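Local coordinates for hemopexin fold protein CP4 (Vigna unguiculata, PDB 3OYO), which is a seed protein of unsettled biological role that folds as a four-bladed hemopexin beta-propeller and binds calcium in its central channel, at residues Ser12-Tyr17 against Leu27-Gly32; Ser77-Ala82 against Pro99-Glu104; Glu180-Leu185 against Arg193-Pro198; Phe8-Glu13 against Tyr86-Thr91; Asn22-Leu27 against Ile38-Arg43. All coordinates share one frame; numbering follows the deposited sequence.

Contact 1: Ser12-Tyr17 against Leu27-Gly32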
# COMPACT_ATOMS: atom_id res chain seq x y z
N SER A 12 6.10 -13.84 -1.78
CA SER A 12 5.90 -15.00 -0.90
C SER A 12 4.44 -15.07 -0.45
O SER A 12 3.86 -14.12 0.07
CB SER A 12 6.81 -14.96 0.32
OG SER A 12 8.19 -14.97 -0.03
N GLU A 13 3.84 -16.23 -0.66
CA GLU A 13 2.44 -16.45 -0.30
C GLU A 13 2.10 -16.13 1.16
O GLU A 13 2.74 -16.61 2.10
CB GLU A 13 2.07 -17.90 -0.60
CG GLU A 13 2.03 -18.18 -2.10
CD GLU A 13 0.75 -17.70 -2.74
OE1 GLU A 13 -0.32 -17.88 -2.12
OE2 GLU A 13 0.79 -17.15 -3.85
N TYR A 14 1.07 -15.31 1.31
CA TYR A 14 0.55 -14.88 2.61
C TYR A 14 1.56 -14.18 3.46
O TYR A 14 1.57 -14.29 4.66
CB TYR A 14 -0.15 -16.05 3.32
CG TYR A 14 -1.44 -16.29 2.64
CD1 TYR A 14 -1.53 -17.20 1.57
CD2 TYR A 14 -2.53 -15.53 2.96
CE1 TYR A 14 -2.71 -17.36 0.86
CE2 TYR A 14 -3.73 -15.68 2.26
CZ TYR A 14 -3.82 -16.59 1.22
OH TYR A 14 -5.01 -16.66 0.56
N GLU A 15 2.40 -13.40 2.81
CA GLU A 15 3.32 -12.53 3.52
C GLU A 15 3.05 -11.07 3.12
O GLU A 15 2.77 -10.77 1.94
CB GLU A 15 4.76 -12.90 3.19
CG GLU A 15 5.24 -14.11 3.92
CD GLU A 15 6.67 -14.42 3.63
OE1 GLU A 15 7.46 -13.48 3.47
OE2 GLU A 15 7.02 -15.61 3.58
N VAL A 16 3.18 -10.16 4.08
CA VAL A 16 2.96 -8.74 3.80
C VAL A 16 3.97 -7.89 4.53
O VAL A 16 4.38 -8.23 5.65
CB VAL A 16 1.48 -8.31 4.12
CG1 VAL A 16 1.13 -8.57 5.59
CG2 VAL A 16 1.20 -6.83 3.71
N TYR A 17 4.32 -6.75 3.91
CA TYR A 17 5.20 -5.74 4.48
C TYR A 17 4.34 -4.54 4.93
O TYR A 17 3.54 -3.99 4.16
CB TYR A 17 6.24 -5.29 3.46
CG TYR A 17 7.15 -6.41 2.98
CD1 TYR A 17 8.30 -6.77 3.71
CD2 TYR A 17 6.87 -7.12 1.81
CE1 TYR A 17 9.14 -7.78 3.26
CE2 TYR A 17 7.68 -8.14 1.38
CZ TYR A 17 8.82 -8.47 2.10
OH TYR A 17 9.62 -9.53 1.63
N LEU A 27 5.11 -9.78 7.77
CA LEU A 27 4.18 -10.70 8.43
C LEU A 27 3.69 -11.83 7.55
O LEU A 27 3.53 -11.67 6.33
CB LEU A 27 2.92 -10.01 8.96
CG LEU A 27 2.80 -8.76 9.79
CD1 LEU A 27 1.40 -8.76 10.34
CD2 LEU A 27 3.85 -8.68 10.93
N HIS A 28 3.41 -12.95 8.20
CA HIS A 28 2.69 -14.02 7.56
C HIS A 28 1.27 -13.89 8.11
O HIS A 28 1.06 -13.76 9.33
CB HIS A 28 3.29 -15.39 7.90
CG HIS A 28 2.41 -16.52 7.48
ND1 HIS A 28 2.37 -16.98 6.18
CD2 HIS A 28 1.50 -17.26 8.16
CE1 HIS A 28 1.48 -17.94 6.08
NE2 HIS A 28 0.94 -18.14 7.27
N TYR A 29 0.28 -13.88 7.23
CA TYR A 29 -1.08 -13.69 7.69
C TYR A 29 -1.98 -14.81 7.18
O TYR A 29 -1.64 -15.53 6.23
CB TYR A 29 -1.56 -12.28 7.30
CG TYR A 29 -1.70 -12.05 5.80
CD1 TYR A 29 -0.57 -11.98 4.96
CD2 TYR A 29 -2.98 -11.93 5.21
CE1 TYR A 29 -0.70 -11.79 3.59
CE2 TYR A 29 -3.11 -11.73 3.84
CZ TYR A 29 -1.98 -11.69 3.04
OH TYR A 29 -2.12 -11.53 1.69
N THR A 30 -3.13 -14.95 7.84
CA THR A 30 -4.13 -15.95 7.50
C THR A 30 -5.48 -15.31 7.59
O THR A 30 -5.99 -15.08 8.69
CB THR A 30 -4.09 -17.19 8.43
OG1 THR A 30 -2.76 -17.76 8.40
CG2 THR A 30 -5.11 -18.27 7.90
N PRO A 31 -6.09 -15.04 6.42
CA PRO A 31 -7.44 -14.47 6.42
C PRO A 31 -8.43 -15.37 7.15
O PRO A 31 -8.41 -16.59 6.96
CB PRO A 31 -7.77 -14.33 4.92
CG PRO A 31 -6.80 -15.19 4.21
CD PRO A 31 -5.57 -15.28 5.06
N GLY A 32 -9.30 -14.77 7.96
CA GLY A 32 -10.26 -15.54 8.74
C GLY A 32 -9.79 -15.87 10.15
O GLY A 32 -10.58 -16.35 10.98
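Tyr14 reaches across to the chain at His28, Tyr29 and Pro31, and its side chain is worth following outward. CG stands beside the backbone N and anti to the carbonyl carbon (chi1 -73°), which lays the ring along the departing end of the 27-32 segment. CB sits 3.3 Å from Tyr29 O and also meets CE1 of the His28 imidazole. Further out, CD2 is still only 3.4 Å from Tyr29 O, and the same atom lies 3.8 Å above the plane of the Tyr29 ring, offset toward the rim; the planes are 51° apart, an oblique pair. CE2, next along, lands on Pro31 CD at 3.4 Å, the tyrosine and proline crossing at about a right angle, and the ring of His178 also meets that of Tyr14.

Strands 15-20 and 23-28 form a hairpin here, the middle two strands of the first blade of the hemopexin propeller. A type II turn, Ser12 to Glu15, leads into it with Tyr14 at a positive phi. Tyr29 N donates to Tyr14 O at 2.9 Å. One step deeper, Val16 and Leu27 make a hydrogen-bonded antiparallel pair: Val16 N gives to Leu27 O at 2.7 Å, and Leu27 N returns a nearly straight bond to Val16 O. On the buried side, Val16 CG1, held between backbone N and carbonyl carbon (chi1 59°), touches Tyr29 CD1 at 3.9 Å. The hydroxyl of Tyr29 goes on to His178 ND1, in the loop that precedes strand 182-187.

Contact 2: Ser77-Ala82 against Pro99-Glu104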
# COMPACT_ATOMS: atom_id res chain seq x y z
N SER A 77 7.64 8.12 -1.12
CA SER A 77 7.97 8.86 0.08
C SER A 77 7.85 10.31 -0.33
O SER A 77 8.61 10.77 -1.19
CB SER A 77 9.40 8.56 0.52
OG SER A 77 9.73 9.30 1.70
N GLY A 78 6.89 11.04 0.24
CA GLY A 78 6.63 12.42 -0.21
C GLY A 78 6.35 12.45 -1.71
O GLY A 78 5.53 11.66 -2.23
N ASN A 79 7.05 13.32 -2.41
CA ASN A 79 6.92 13.48 -3.88
C ASN A 79 7.91 12.60 -4.66
O ASN A 79 8.24 12.91 -5.80
CB ASN A 79 7.08 14.97 -4.29
CG ASN A 79 8.55 15.48 -4.22
OD1 ASN A 79 8.97 16.30 -5.05
ND2 ASN A 79 9.32 15.04 -3.22
N HIS A 80 8.39 11.51 -4.04
CA HIS A 80 9.41 10.65 -4.64
C HIS A 80 8.96 9.21 -4.78
O HIS A 80 8.23 8.68 -3.93
CB HIS A 80 10.75 10.73 -3.87
CG HIS A 80 11.52 11.97 -4.21
ND1 HIS A 80 11.47 13.11 -3.43
CD2 HIS A 80 12.25 12.29 -5.30
CE1 HIS A 80 12.14 14.07 -4.03
NE2 HIS A 80 12.64 13.59 -5.16
N SER A 81 9.45 8.59 -5.85
CA SER A 81 9.10 7.20 -6.23
C SER A 81 10.30 6.33 -6.68
O SER A 81 11.34 6.83 -7.15
CB SER A 81 7.99 7.20 -7.31
OG SER A 81 7.49 5.88 -7.56
N ALA A 82 10.18 5.03 -6.49
CA ALA A 82 11.17 4.11 -7.05
C ALA A 82 10.46 2.82 -7.40
O ALA A 82 9.47 2.43 -6.74
CB ALA A 82 12.34 3.85 -6.05
N PRO A 99 15.83 6.71 -7.47
CA PRO A 99 14.70 7.59 -7.12
C PRO A 99 14.46 8.77 -8.11
O PRO A 99 15.39 9.36 -8.60
CB PRO A 99 15.09 8.11 -5.73
CG PRO A 99 16.11 7.11 -5.23
CD PRO A 99 16.90 6.79 -6.44
N THR A 100 13.20 9.07 -8.38
CA THR A 100 12.79 10.18 -9.24
C THR A 100 11.57 10.74 -8.52
O THR A 100 11.15 10.20 -7.48
CB THR A 100 12.38 9.72 -10.67
OG1 THR A 100 11.18 8.95 -10.60
CG2 THR A 100 13.42 8.85 -11.28
N THR A 101 10.99 11.81 -9.03
CA THR A 101 9.83 12.39 -8.37
C THR A 101 8.64 11.59 -8.91
O THR A 101 8.75 10.85 -9.90
CB THR A 101 9.62 13.89 -8.72
OG1 THR A 101 9.37 13.99 -10.13
CG2 THR A 101 10.84 14.79 -8.32
N ILE A 102 7.51 11.74 -8.25
CA ILE A 102 6.27 11.09 -8.71
C ILE A 102 5.89 11.44 -10.16
O ILE A 102 5.62 10.54 -10.95
CB ILE A 102 5.09 11.37 -7.73
CG1 ILE A 102 5.27 10.51 -6.47
CG2 ILE A 102 3.81 11.06 -8.39
CD1 ILE A 102 4.23 10.75 -5.36
N ALA A 103 5.91 12.74 -10.50
CA ALA A 103 5.55 13.19 -11.85
C ALA A 103 6.53 12.68 -12.90
O ALA A 103 6.15 12.49 -14.05
CB ALA A 103 5.49 14.72 -11.89
N GLU A 104 7.78 12.47 -12.52
CA GLU A 104 8.76 11.89 -13.47
C GLU A 104 8.56 10.43 -13.65
O GLU A 104 8.75 9.91 -14.74
CB GLU A 104 10.19 12.16 -13.03
CG GLU A 104 10.60 13.58 -13.23
CD GLU A 104 11.89 13.92 -12.51
OE1 GLU A 104 12.73 14.61 -13.12
OE2 GLU A 104 12.06 13.50 -11.34
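His80 and Thr101 are paired as non-hydrogen-bonded antiparallel residues, their side chains diverging, and Ser81 and Thr100 follow as a hydrogen-bonded pair, where strand 80-85 meets strand 98-101 at the edge of the second blade of the propeller. Ser81 N donates to Thr100 O at 2.9 Å and Thr100 N returns a bond to Ser81 O. The strand then runs directly into helix 102-105, with Thr101 as N-cap in a capping box: Thr101 OG1, standing between the backbone N and the carbonyl carbon (chi1 63°), is placed to accept from Glu104 N at 3.2 Å, while Glu104 OE2 takes Thr101 N on its anti lone pair at 3.1 Å and Thr101 OG1 from above the carboxylate plane. An alanine at Thr101 would probably leave Glu104 N without its side-chain acceptor and Glu104 OE2 with the backbone N alone of its two donors here. Across the contact, Thr101 CG2 lies 3.8 Å from His80 NE2. The imidazole also turns its edge to the backbone, bringing CD2 to 3.2 Å from Thr100 O. A type II' turn, Ser77 to His80, brings Asn79 O to Ile102 N, which donates at 2.8 Å from above the carbonyl plane. The Ile102 side chain reaches back to this turn, its CD1 3.5 Å from Gly78 O.

Contact 3: Glu180-Leu185 against Arg193-Pro198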
# COMPACT_ATOMS: atom_id res chain seq x y z
N GLU A 180 -7.70 -13.40 -3.34
CA GLU A 180 -8.37 -12.54 -4.29
C GLU A 180 -9.90 -12.74 -4.22
O GLU A 180 -10.37 -13.85 -3.94
CB GLU A 180 -7.84 -12.83 -5.69
CG GLU A 180 -6.41 -12.38 -5.83
CD GLU A 180 -5.84 -12.64 -7.22
OE1 GLU A 180 -4.62 -12.41 -7.39
OE2 GLU A 180 -6.59 -13.06 -8.12
N PRO A 181 -10.69 -11.66 -4.41
CA PRO A 181 -10.33 -10.28 -4.67
C PRO A 181 -10.54 -9.40 -3.40
O PRO A 181 -11.34 -8.47 -3.41
CB PRO A 181 -11.32 -9.89 -5.77
CG PRO A 181 -12.64 -10.63 -5.33
CD PRO A 181 -12.17 -11.84 -4.50
N GLU A 182 -9.83 -9.70 -2.32
CA GLU A 182 -9.93 -8.92 -1.06
C GLU A 182 -8.77 -7.93 -0.91
O GLU A 182 -7.73 -8.08 -1.53
CB GLU A 182 -9.98 -9.87 0.15
CG GLU A 182 -11.26 -10.69 0.22
CD GLU A 182 -11.28 -11.67 1.37
OE1 GLU A 182 -12.26 -12.41 1.43
OE2 GLU A 182 -10.34 -11.71 2.21
N ALA A 183 -8.97 -6.91 -0.09
CA ALA A 183 -7.95 -5.93 0.20
C ALA A 183 -8.19 -5.44 1.63
O ALA A 183 -9.30 -5.56 2.17
CB ALA A 183 -7.99 -4.75 -0.81
N TYR A 184 -7.16 -4.90 2.24
CA TYR A 184 -7.29 -4.34 3.57
C TYR A 184 -6.99 -2.87 3.47
O TYR A 184 -6.01 -2.49 2.80
CB TYR A 184 -6.28 -5.03 4.52
CG TYR A 184 -6.60 -6.48 4.77
CD1 TYR A 184 -7.60 -6.84 5.70
CD2 TYR A 184 -5.94 -7.51 4.08
CE1 TYR A 184 -7.87 -8.19 5.95
CE2 TYR A 184 -6.23 -8.86 4.33
CZ TYR A 184 -7.19 -9.18 5.27
OH TYR A 184 -7.50 -10.50 5.49
N LEU A 185 -7.81 -2.06 4.14
CA LEU A 185 -7.64 -0.60 4.15
C LEU A 185 -7.31 -0.17 5.57
O LEU A 185 -7.87 -0.72 6.52
CB LEU A 185 -8.93 0.13 3.69
CG LEU A 185 -9.70 -0.36 2.44
CD1 LEU A 185 -10.83 0.65 2.11
CD2 LEU A 185 -8.75 -0.59 1.24
N ARG A 193 -11.75 -4.75 6.08
CA ARG A 193 -11.58 -5.64 4.95
C ARG A 193 -12.65 -5.35 3.90
O ARG A 193 -13.80 -5.02 4.23
CB ARG A 193 -11.70 -7.11 5.41
CG ARG A 193 -11.50 -8.13 4.30
CD ARG A 193 -11.41 -9.57 4.85
NE ARG A 193 -12.55 -9.95 5.67
CZ ARG A 193 -13.55 -10.72 5.27
NH1 ARG A 193 -13.62 -11.20 4.02
NH2 ARG A 193 -14.50 -11.01 6.13
N ILE A 194 -12.24 -5.47 2.63
CA ILE A 194 -13.12 -5.30 1.47
C ILE A 194 -13.03 -6.41 0.41
O ILE A 194 -12.01 -7.11 0.27
CB ILE A 194 -12.91 -3.93 0.74
CG1 ILE A 194 -11.55 -3.87 0.01
CG2 ILE A 194 -13.22 -2.77 1.67
CD1 ILE A 194 -11.42 -2.69 -1.01
N ASP A 195 -14.12 -6.56 -0.33
CA ASP A 195 -14.16 -7.48 -1.45
C ASP A 195 -14.53 -6.60 -2.65
O ASP A 195 -15.65 -6.07 -2.70
CB ASP A 195 -15.22 -8.56 -1.19
CG ASP A 195 -15.32 -9.58 -2.33
OD1 ASP A 195 -15.65 -9.19 -3.47
OD2 ASP A 195 -15.06 -10.76 -2.08
N PHE A 196 -13.59 -6.41 -3.57
CA PHE A 196 -13.80 -5.49 -4.69
C PHE A 196 -13.89 -6.30 -5.98
O PHE A 196 -13.47 -7.45 -6.04
CB PHE A 196 -12.70 -4.40 -4.76
CG PHE A 196 -11.34 -4.95 -5.08
CD1 PHE A 196 -10.92 -5.08 -6.41
CD2 PHE A 196 -10.48 -5.35 -4.06
CE1 PHE A 196 -9.71 -5.68 -6.74
CE2 PHE A 196 -9.23 -5.95 -4.38
CZ PHE A 196 -8.85 -6.09 -5.71
N THR A 197 -14.52 -5.71 -6.99
CA THR A 197 -14.66 -6.34 -8.32
C THR A 197 -14.39 -5.27 -9.38
O THR A 197 -15.21 -4.38 -9.57
CB THR A 197 -16.03 -7.07 -8.50
OG1 THR A 197 -17.09 -6.31 -7.92
CG2 THR A 197 -16.01 -8.42 -7.80
N PRO A 198 -13.19 -5.33 -10.02
CA PRO A 198 -12.73 -4.35 -11.01
C PRO A 198 -13.81 -3.91 -12.01
O PRO A 198 -14.61 -4.73 -12.49
CB PRO A 198 -11.57 -5.07 -11.70
CG PRO A 198 -11.00 -5.89 -10.66
CD PRO A 198 -12.19 -6.39 -9.83
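A beta-hairpin pairing joins Glu182, Ala183 and Tyr184 to Asp195, Ile194 and Arg193, in that order, at the middle of the last blade of the hemopexin propeller. The two short strands run antiparallel, at 147°. Ala183 and Ile194 exchange backbone bonds, Ile194 N to Ala183 O at 3.0 Å, and further along, Phe196 N donates to Pro181 O at 3.1 Å.

Glu182, Tyr184, Arg193 and Asp195 share one face. The extended Glu182 chain brings OE1 to Arg193 NH1 at 3.2 Å, at the edge of the guanidinium, near its plane; this is a salt bridge, though the hydrogen bond within it is bent and weak. Arg193 leaves the backbone with CG anti to N (chi1 -179°) and bends at chi3, lying alongside the Tyr184 ring, whose CE1 is 4.0 Å from Arg193 CD. A leucine at Glu182 would probably leave the Arg193 guanidinium without its countercharge and set it free to swing.

The other face is apolar: Ala183 CB meets Ile194 CG1 at 3.8 Å and Phe196 CE2 at 4.0 Å. Pro181, after a cis peptide, rests its CB on Phe196 O at 3.3 Å. Outward, Ile194 continues onto Val206 of strand 205-211; inward, Tyr184 meets Phe175 of strand 173-176. Tyr184 also packs edge-to-face with Trp216, just after helix 212-215, while Phe196 touches Phe122 of strand 120-123, in the preceding blade.

Contact 4: Phe8-Glu13 against Tyr86-Thr91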
# COMPACT_ATOMS: atom_id res chain seq x y z
N PHE A 8 2.42 -3.60 1.32
CA PHE A 8 2.34 -4.23 0.02
C PHE A 8 2.55 -5.71 0.21
O PHE A 8 3.33 -6.18 1.07
CB PHE A 8 3.31 -3.61 -1.04
CG PHE A 8 4.78 -4.00 -0.89
CD1 PHE A 8 5.69 -3.13 -0.25
CD2 PHE A 8 5.26 -5.17 -1.45
CE1 PHE A 8 7.06 -3.45 -0.17
CE2 PHE A 8 6.62 -5.53 -1.35
CZ PHE A 8 7.53 -4.66 -0.71
N ARG A 9 1.86 -6.48 -0.60
CA ARG A 9 1.97 -7.89 -0.41
C ARG A 9 3.14 -8.44 -1.17
O ARG A 9 3.47 -7.98 -2.28
CB ARG A 9 0.67 -8.59 -0.76
CG ARG A 9 0.47 -8.85 -2.20
CD ARG A 9 -0.51 -9.96 -2.25
NE ARG A 9 -0.68 -10.53 -3.57
CZ ARG A 9 -1.01 -9.86 -4.66
NH1 ARG A 9 -1.16 -8.53 -4.67
NH2 ARG A 9 -1.17 -10.53 -5.79
N SER A 10 3.76 -9.42 -0.54
CA SER A 10 4.94 -10.08 -1.08
C SER A 10 4.66 -11.12 -2.19
O SER A 10 3.53 -11.58 -2.40
CB SER A 10 5.68 -10.77 0.04
OG SER A 10 6.76 -11.51 -0.49
N SER A 11 5.76 -11.46 -2.88
CA SER A 11 5.76 -12.55 -3.84
C SER A 11 5.66 -13.86 -3.04
O SER A 11 5.19 -14.86 -3.56
CB SER A 11 7.04 -12.53 -4.69
OG SER A 11 8.18 -12.36 -3.88
N SER A 12 6.10 -13.84 -1.78
CA SER A 12 5.90 -15.00 -0.90
C SER A 12 4.44 -15.07 -0.45
O SER A 12 3.86 -14.12 0.07
CB SER A 12 6.81 -14.96 0.32
OG SER A 12 8.19 -14.97 -0.03
N GLU A 13 3.84 -16.23 -0.66
CA GLU A 13 2.44 -16.45 -0.30
C GLU A 13 2.10 -16.13 1.16
O GLU A 13 2.74 -16.61 2.10
CB GLU A 13 2.07 -17.90 -0.60
CG GLU A 13 2.03 -18.18 -2.10
CD GLU A 13 0.75 -17.70 -2.74
OE1 GLU A 13 -0.32 -17.88 -2.12
OE2 GLU A 13 0.79 -17.15 -3.85
N TYR A 86 12.70 -6.41 -4.60
CA TYR A 86 13.14 -6.65 -3.21
C TYR A 86 13.75 -8.03 -3.04
O TYR A 86 14.31 -8.32 -1.99
CB TYR A 86 12.02 -6.43 -2.17
CG TYR A 86 10.75 -7.14 -2.48
CD1 TYR A 86 9.79 -6.54 -3.33
CD2 TYR A 86 10.47 -8.37 -1.92
CE1 TYR A 86 8.61 -7.17 -3.65
CE2 TYR A 86 9.25 -9.03 -2.23
CZ TYR A 86 8.35 -8.44 -3.10
OH TYR A 86 7.18 -9.04 -3.43
N ALA A 87 13.67 -8.87 -4.07
CA ALA A 87 14.39 -10.16 -4.07
C ALA A 87 14.34 -10.93 -2.72
O ALA A 87 15.36 -11.12 -2.07
CB ALA A 87 15.83 -9.92 -4.51
N PRO A 88 13.15 -11.38 -2.30
CA PRO A 88 12.99 -12.02 -1.00
C PRO A 88 14.02 -13.16 -0.76
O PRO A 88 14.21 -14.01 -1.61
CB PRO A 88 11.57 -12.59 -1.06
CG PRO A 88 10.89 -11.83 -2.05
CD PRO A 88 11.90 -11.41 -3.07
N GLY A 89 14.68 -13.13 0.39
CA GLY A 89 15.63 -14.17 0.78
C GLY A 89 17.04 -14.07 0.23
O GLY A 89 17.79 -15.02 0.32
N THR A 90 17.38 -12.94 -0.39
CA THR A 90 18.70 -12.81 -0.99
C THR A 90 19.27 -11.42 -0.64
O THR A 90 18.58 -10.56 -0.09
CB THR A 90 18.69 -12.99 -2.53
OG1 THR A 90 18.23 -11.79 -3.19
CG2 THR A 90 17.80 -14.16 -2.98
N THR A 91 20.55 -11.22 -0.97
CA THR A 91 21.21 -9.93 -0.82
C THR A 91 21.12 -9.14 -2.15
O THR A 91 21.90 -8.22 -2.39
CB THR A 91 22.73 -10.12 -0.48
OG1 THR A 91 23.39 -10.74 -1.60
CG2 THR A 91 22.93 -10.98 0.76
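The seam between the first two blades of the propeller is bridged where Phe8 of the innermost strand 6-9 and Ser10 and Ser11 just after it receive Tyr86 and Pro88 from the loop that follows strand 80-85. It lies close to the central channel, since the side chain of Phe8 is about 4 Å from a bound sodium ion.

Phe8 and Tyr86 slide past each other in opposite directions. Phe8 CE2 comes to 3.5 Å from Tyr86 CE1, and Phe8 CZ stands 3.9 Å above the tyrosine plane, offset toward the rim; with the planes at 57° the pair is oblique. Tyr86 CG is held between its backbone N and carbonyl carbon (chi1 50°), and from there the ring carries its hydroxyl across to the turn at Ser11. Ser11 N donates to Tyr86 OH at 2.9 Å from within the plane of the ring, though the bond is bent (130°). Ser11 OG finds its stronger partner in Ser71 OG, and the Tyr86 ring also packs on Phe49. Pro88 adds a second touch, its CG 3.3 Å from Ser11 OG, at the start of the type II turn Ala87 to Thr90.

What shapes the receiving chain is an ST turn: Ser10 OG, anti to its own backbone N, accepts from Ser12 N at 2.7 Å, and the same oxygen lies at the edge of the Tyr86 ring, 3.9 Å from CE2.

Contact 5: Asn22-Leu27 against Ile38-Arg43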
# COMPACT_ATOMS: atom_id res chain seq x y z
N ASN A 22 10.41 5.25 9.41
CA ASN A 22 11.62 4.68 8.79
C ASN A 22 11.83 3.19 9.06
O ASN A 22 12.94 2.69 8.91
CB ASN A 22 12.85 5.50 9.31
CG ASN A 22 13.11 5.30 10.84
OD1 ASN A 22 12.27 4.80 11.58
ND2 ASN A 22 14.30 5.74 11.29
N LYS A 23 10.77 2.50 9.46
CA LYS A 23 10.85 1.09 9.85
C LYS A 23 9.72 0.24 9.23
O LYS A 23 8.74 0.75 8.67
CB LYS A 23 10.80 0.98 11.38
CG LYS A 23 11.94 1.68 12.07
CD LYS A 23 11.82 1.57 13.55
CE LYS A 23 12.48 2.82 14.19
NZ LYS A 23 13.06 2.52 15.50
N TYR A 24 9.86 -1.07 9.36
CA TYR A 24 8.87 -2.02 8.82
C TYR A 24 8.96 -3.41 9.52
O TYR A 24 9.93 -3.74 10.26
CB TYR A 24 9.11 -2.20 7.30
CG TYR A 24 10.21 -3.21 7.01
CD1 TYR A 24 11.56 -2.90 7.26
CD2 TYR A 24 9.89 -4.50 6.56
CE1 TYR A 24 12.57 -3.85 7.05
CE2 TYR A 24 10.89 -5.48 6.37
CZ TYR A 24 12.24 -5.13 6.63
OH TYR A 24 13.27 -6.05 6.48
N VAL A 25 7.96 -4.24 9.23
CA VAL A 25 7.89 -5.65 9.67
C VAL A 25 7.40 -6.43 8.47
O VAL A 25 6.77 -5.86 7.57
CB VAL A 25 6.94 -5.86 10.88
CG1 VAL A 25 7.47 -5.11 12.10
CG2 VAL A 25 5.50 -5.40 10.57
N ARG A 26 7.72 -7.71 8.46
CA ARG A 26 7.21 -8.60 7.45
C ARG A 26 6.37 -9.63 8.19
O ARG A 26 6.85 -10.28 9.11
CB ARG A 26 8.37 -9.30 6.70
CG ARG A 26 7.93 -10.31 5.69
CD ARG A 26 9.12 -10.89 4.97
NE ARG A 26 10.07 -11.45 5.93
CZ ARG A 26 10.35 -12.74 6.00
NH1 ARG A 26 9.79 -13.57 5.12
NH2 ARG A 26 11.21 -13.18 6.91
N LEU A 27 5.11 -9.78 7.77
CA LEU A 27 4.18 -10.70 8.43
C LEU A 27 3.69 -11.83 7.55
O LEU A 27 3.53 -11.67 6.33
CB LEU A 27 2.92 -10.01 8.96
CG LEU A 27 2.80 -8.76 9.79
CD1 LEU A 27 1.40 -8.76 10.34
CD2 LEU A 27 3.85 -8.68 10.93
N ILE A 38 4.82 -12.55 12.98
CA ILE A 38 5.96 -11.76 12.51
C ILE A 38 7.15 -12.60 12.05
O ILE A 38 7.76 -13.38 12.82
CB ILE A 38 6.45 -10.74 13.58
CG1 ILE A 38 5.36 -9.68 13.85
CG2 ILE A 38 7.75 -10.03 13.06
CD1 ILE A 38 5.49 -9.03 15.19
N LEU A 39 7.50 -12.44 10.79
CA LEU A 39 8.61 -13.16 10.24
C LEU A 39 9.85 -12.28 10.29
O LEU A 39 10.97 -12.79 10.45
CB LEU A 39 8.33 -13.63 8.82
CG LEU A 39 7.09 -14.50 8.58
CD1 LEU A 39 6.89 -14.72 7.09
CD2 LEU A 39 7.20 -15.87 9.27
N THR A 40 9.67 -10.96 10.13
CA THR A 40 10.80 -10.03 10.28
C THR A 40 10.45 -8.97 11.29
O THR A 40 9.58 -8.14 11.04
CB THR A 40 11.17 -9.33 8.97
OG1 THR A 40 11.56 -10.30 8.01
CG2 THR A 40 12.36 -8.43 9.22
N ASN A 41 11.13 -9.01 12.43
CA ASN A 41 10.96 -8.02 13.50
C ASN A 41 11.17 -6.59 13.05
O ASN A 41 11.89 -6.35 12.08
CB ASN A 41 11.87 -8.34 14.69
CG ASN A 41 11.28 -9.39 15.58
OD1 ASN A 41 10.16 -9.22 16.08
ND2 ASN A 41 12.00 -10.49 15.78
N LEU A 42 10.51 -5.66 13.74
CA LEU A 42 10.55 -4.26 13.40
C LEU A 42 12.00 -3.85 13.27
O LEU A 42 12.80 -4.11 14.18
CB LEU A 42 9.87 -3.41 14.46
CG LEU A 42 9.75 -1.88 14.19
CD1 LEU A 42 8.52 -1.57 13.35
CD2 LEU A 42 9.60 -1.13 15.55
N ARG A 43 12.34 -3.22 12.15
CA ARG A 43 13.70 -2.73 11.91
C ARG A 43 13.73 -1.67 10.84
O ARG A 43 12.73 -1.41 10.11
CB ARG A 43 14.63 -3.87 11.50
CG ARG A 43 14.21 -4.61 10.25
CD ARG A 43 14.64 -6.01 10.48
NE ARG A 43 15.05 -6.72 9.28
CZ ARG A 43 16.26 -6.67 8.76
NH1 ARG A 43 17.20 -5.92 9.32
NH2 ARG A 43 16.52 -7.39 7.67
O HOH W 1 12.33 -8.86 5.56
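Thr40 OG1 has three partners, two nitrogens of Arg26 and a water: Arg26 NE donates to it at 2.8 Å, Arg26 NH2 at 3.1 Å, and the water sits 2.9 Å from the same Thr40 OG1. Thr40 OG1 lies in the guanidinium plane, at its edge, and the two nitrogens grip it side-on. The site is a classic beta bulge on the outer strand 37-44 of the first propeller blade, where Leu39 and Thr40 together face Arg26; Arg26 O takes Leu39 N at 2.8 Å and, on a lone pair, Thr40 N.

Arg26 runs out with CG anti to the backbone N and bends at chi3 (55°), which turns NE and NH2 toward Thr40 OG1. Leu39 CB covers one face of that guanidinium, 3.5 Å from NH2, and the remaining nitrogen NH1 forms a salt bridge with Glu15. The water continues to Tyr24 OH, lying in that ring's plane at its edge. Tyr24 in turn runs alongside Arg43, with CE1 on Arg43 CG at 3.7 Å, while Phe49 meets it edge-to-face. Away from Arg26 and Thr40 the contacts are apolar: Val25 CG1 rests on Leu42 CB at 3.8 Å, and Leu27 CD2 presses on Ile38 CG1 at 3.4 Å, tighter than usual for two carbons.

Contacts 1 and 5 lie in the first blade, and contact 4 reaches it through strand 6-9: contact 1 shares Leu27 with contact 5 and Ser12-Glu13 with contact 4, whose Ser10 and Phe8 pair with Glu15 and Tyr17. Contact 4 ties this blade to the second, which holds contact 2, whose centre is about 28 Å from that of contact 1, on the opposite side of the chain's centre. Contact 3, in the last blade, closes the ring by touching contact 1, Pro31 CB lying 3.9 Å from Tyr184 OH. The bound ions sit among them: Val16 and Ala183 side chains each stand about 8 Å from the sodium, and Gly78 of contact 2 hydrogen-bonds Asp63, a calcium-site residue.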